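Local coordinates for protein ten1 (Schizosaccharomyces pombe, PDB 3KF6), which binds single-stranded telomeric DNA, is required for telomere maintenance and forms a complex with its partner protein stn1, at residues E64-V69 / L81-A86. Sequence-based numbering, arbitrary orientation.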
loop_
_atom_site.group_PDB
_atom_site.type_symbol
_atom_site.label_atom_id
_atom_site.label_comp_id
_atom_site.label_asym_id
_atom_site.label_seq_id
_atom_site.Cartn_x
_atom_site.Cartn_y
_atom_site.Cartn_z
ATOM N N GLU B 64 9.278 -10.215 18.053
ATOM C CA GLU B 64 9.299 -8.944 17.339
ATOM C C GLU B 64 8.158 -8.964 16.324
ATOM O O GLU B 64 7.711 -10.035 15.894
ATOM C CB GLU B 64 10.638 -8.705 16.640
ATOM C CG GLU B 64 10.885 -9.497 15.374
ATOM C CD GLU B 64 12.093 -8.967 14.624
ATOM O OE1 GLU B 64 12.023 -7.818 14.146
ATOM O OE2 GLU B 64 13.111 -9.682 14.522
ATOM N N TRP B 65 7.677 -7.782 15.957
ATOM C CA TRP B 65 6.567 -7.680 15.020
ATOM C C TRP B 65 7.016 -7.415 13.590
ATOM O O TRP B 65 7.875 -6.567 13.339
ATOM C CB TRP B 65 5.590 -6.600 15.489
ATOM C CG TRP B 65 4.814 -7.017 16.717
ATOM C CD1 TRP B 65 5.217 -6.931 18.020
ATOM C CD2 TRP B 65 3.515 -7.621 16.738
ATOM N NE1 TRP B 65 4.248 -7.444 18.851
ATOM C CE2 TRP B 65 3.193 -7.875 18.089
ATOM C CE3 TRP B 65 2.594 -7.974 15.742
ATOM C CZ2 TRP B 65 1.985 -8.468 18.471
ATOM C CZ3 TRP B 65 1.391 -8.565 16.122
ATOM C CH2 TRP B 65 1.099 -8.806 17.477
ATOM N N LEU B 66 6.417 -8.152 12.658
ATOM C CA LEU B 66 6.755 -8.041 11.243
ATOM C C LEU B 66 5.548 -7.794 10.353
ATOM O O LEU B 66 4.460 -8.299 10.626
ATOM C CB LEU B 66 7.410 -9.339 10.764
ATOM C CG LEU B 66 8.691 -9.803 11.455
ATOM C CD1 LEU B 66 9.096 -11.164 10.894
ATOM C CD2 LEU B 66 9.793 -8.773 11.233
ATOM N N ASN B 67 5.751 -7.009 9.299
ATOM C CA ASN B 67 4.699 -6.768 8.309
ATOM C C ASN B 67 5.000 -7.784 7.212
ATOM O O ASN B 67 6.148 -7.922 6.782
ATOM C CB ASN B 67 4.773 -5.357 7.720
ATOM C CG ASN B 67 4.112 -4.320 8.597
ATOM O OD1 ASN B 67 3.005 -4.522 9.100
ATOM N ND2 ASN B 67 4.780 -3.188 8.773
ATOM N N ILE B 68 3.968 -8.480 6.752
ATOM C CA ILE B 68 4.124 -9.511 5.739
ATOM C C ILE B 68 3.213 -9.300 4.541
ATOM O O ILE B 68 2.053 -8.945 4.702
ATOM C CB ILE B 68 3.754 -10.912 6.316
ATOM C CG1 ILE B 68 4.699 -11.285 7.460
ATOM C CG2 ILE B 68 3.796 -11.975 5.220
ATOM C CD1 ILE B 68 6.121 -11.520 7.028
ATOM N N VAL B 69 3.760 -9.491 3.347
ATOM C CA VAL B 69 2.962 -9.460 2.128
ATOM C C VAL B 69 3.277 -10.814 1.513
ATOM O O VAL B 69 4.445 -11.158 1.332
ATOM C CB VAL B 69 3.372 -8.359 1.136
ATOM C CG1 VAL B 69 2.570 -8.531 -0.169
ATOM C CG2 VAL B 69 3.091 -6.993 1.728
ATOM N N LEU B 81 6.347 -12.916 0.262
ATOM C CA LEU B 81 6.909 -12.179 -0.865
ATOM C C LEU B 81 7.712 -10.977 -0.366
ATOM O O LEU B 81 8.737 -10.615 -0.943
ATOM C CB LEU B 81 5.788 -11.686 -1.790
ATOM C CG LEU B 81 4.889 -12.761 -2.407
ATOM C CD1 LEU B 81 3.759 -12.100 -3.176
ATOM C CD2 LEU B 81 5.706 -13.658 -3.314
ATOM N N LEU B 82 7.231 -10.352 0.705
ATOM C CA LEU B 82 7.907 -9.198 1.284
ATOM C C LEU B 82 7.834 -9.225 2.803
ATOM O O LEU B 82 6.811 -9.595 3.374
ATOM C CB LEU B 82 7.266 -7.895 0.803
ATOM C CG LEU B 82 7.309 -7.531 -0.683
ATOM C CD1 LEU B 82 6.445 -6.304 -0.913
ATOM C CD2 LEU B 82 8.743 -7.268 -1.113
ATOM N N ILE B 83 8.926 -8.821 3.452
ATOM C CA ILE B 83 8.979 -8.772 4.907
ATOM C C ILE B 83 9.599 -7.444 5.337
ATOM O O ILE B 83 10.593 -6.998 4.760
ATOM C CB ILE B 83 9.865 -9.891 5.501
ATOM C CG1 ILE B 83 9.451 -11.253 4.957
ATOM C CG2 ILE B 83 9.754 -9.884 7.025
ATOM C CD1 ILE B 83 10.382 -12.372 5.401
ATOM N N ARG B 84 9.013 -6.813 6.345
ATOM C CA ARG B 84 9.539 -5.554 6.865
ATOM C C ARG B 84 9.271 -5.506 8.360
ATOM O O ARG B 84 8.235 -5.968 8.823
ATOM C CB ARG B 84 8.864 -4.350 6.200
ATOM C CG ARG B 84 9.391 -3.976 4.817
ATOM C CD ARG B 84 10.806 -3.392 4.889
ATOM N NE ARG B 84 11.241 -2.834 3.610
ATOM C CZ ARG B 84 11.437 -3.548 2.507
ATOM N NH1 ARG B 84 11.240 -4.860 2.516
ATOM N NH2 ARG B 84 11.834 -2.949 1.392
ATOM N N SER B 85 10.209 -4.956 9.119
ATOM C CA SER B 85 10.017 -4.838 10.558
ATOM C C SER B 85 8.971 -3.762 10.850
ATOM O O SER B 85 8.949 -2.719 10.196
ATOM C CB SER B 85 11.336 -4.448 11.231
ATOM O OG SER B 85 11.115 -4.030 12.569
ATOM N N ALA B 86 8.105 -4.023 11.828
ATOM C CA ALA B 86 7.072 -3.071 12.233
ATOM C C ALA B 86 7.405 -2.581 13.641
ATOM O O ALA B 86 6.517 -2.255 14.435
ATOM C CB ALA B 86 5.696 -3.744 12.224
HETATM O O HOH W 1 10.365 -5.883 14.228
HETATM O O HOH W 2 7.077 -1.915 8.455
#
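Asn-67 and Arg-84 form a hydrogen-bonded antiparallel pair towards the open end of a beta hairpin: Asn-67 N donates to Arg-84 O at 2.7 Å, nearly straight at the hydrogen, and Arg-84 N returns a bond to Asn-67 O. Val-69 N to Leu-82 O and Ala-86 N to Trp-65 O continue the ladder on either side. At Val-69 it is interrupted by a classic beta bulge, where Val-69 O takes both Leu-81 N (2.8 Å) and Leu-82 N (3.0 Å), so that Leu-81 and Leu-82 both face Val-69.

Two waters extend the polar contacts near the open end of the hairpin. One donates to Glu-64 OE1 and Trp-65 O and accepts from Ser-85 OG; Trp-65 O thus takes both Ala-86 N and the water, which ties the Glu-64 carboxylate to the Ser-85 hydroxyl across the strands. The other carboxylate oxygen, Glu-64 OE2, accepts from Gln-61 N. The second water accepts from Asn-67 ND2 at 2.6 Å and donates to Ser-85 O; the same amide nitrogen lies 3.6 Å from Ala-86 CB.

Apolar contacts form on both faces. The side chains of Ile-68 and Ile-83 run alongside each other in the same direction, with Ile-68 CD1 3.9 Å from Ile-83 CG1; chi2 of -67° in Ile-68 swings that methyl toward its neighbour. Leu-66 CD1 meets Ile-83 CG2 at 4.1 Å. On the other face Val-69 CB packs against Leu-82 CB.

The hairpin of strands 65-74 and 77-85 belongs to the curled sheet of an OB fold. Strand 23-34 pairs with the other edge of 65-74, while Leu-66 and Ile-68 pack inward on Leu-38 and Leu-40 of strand 37-42. The opposite face meets the chain of Protein stn1: its Tyr-55 packs on Val-69 and Leu-82, and Arg-84 NH2 bonds to its Asn-101 and Pro-99, placing this hairpin at the Stn1-Ten1 interface.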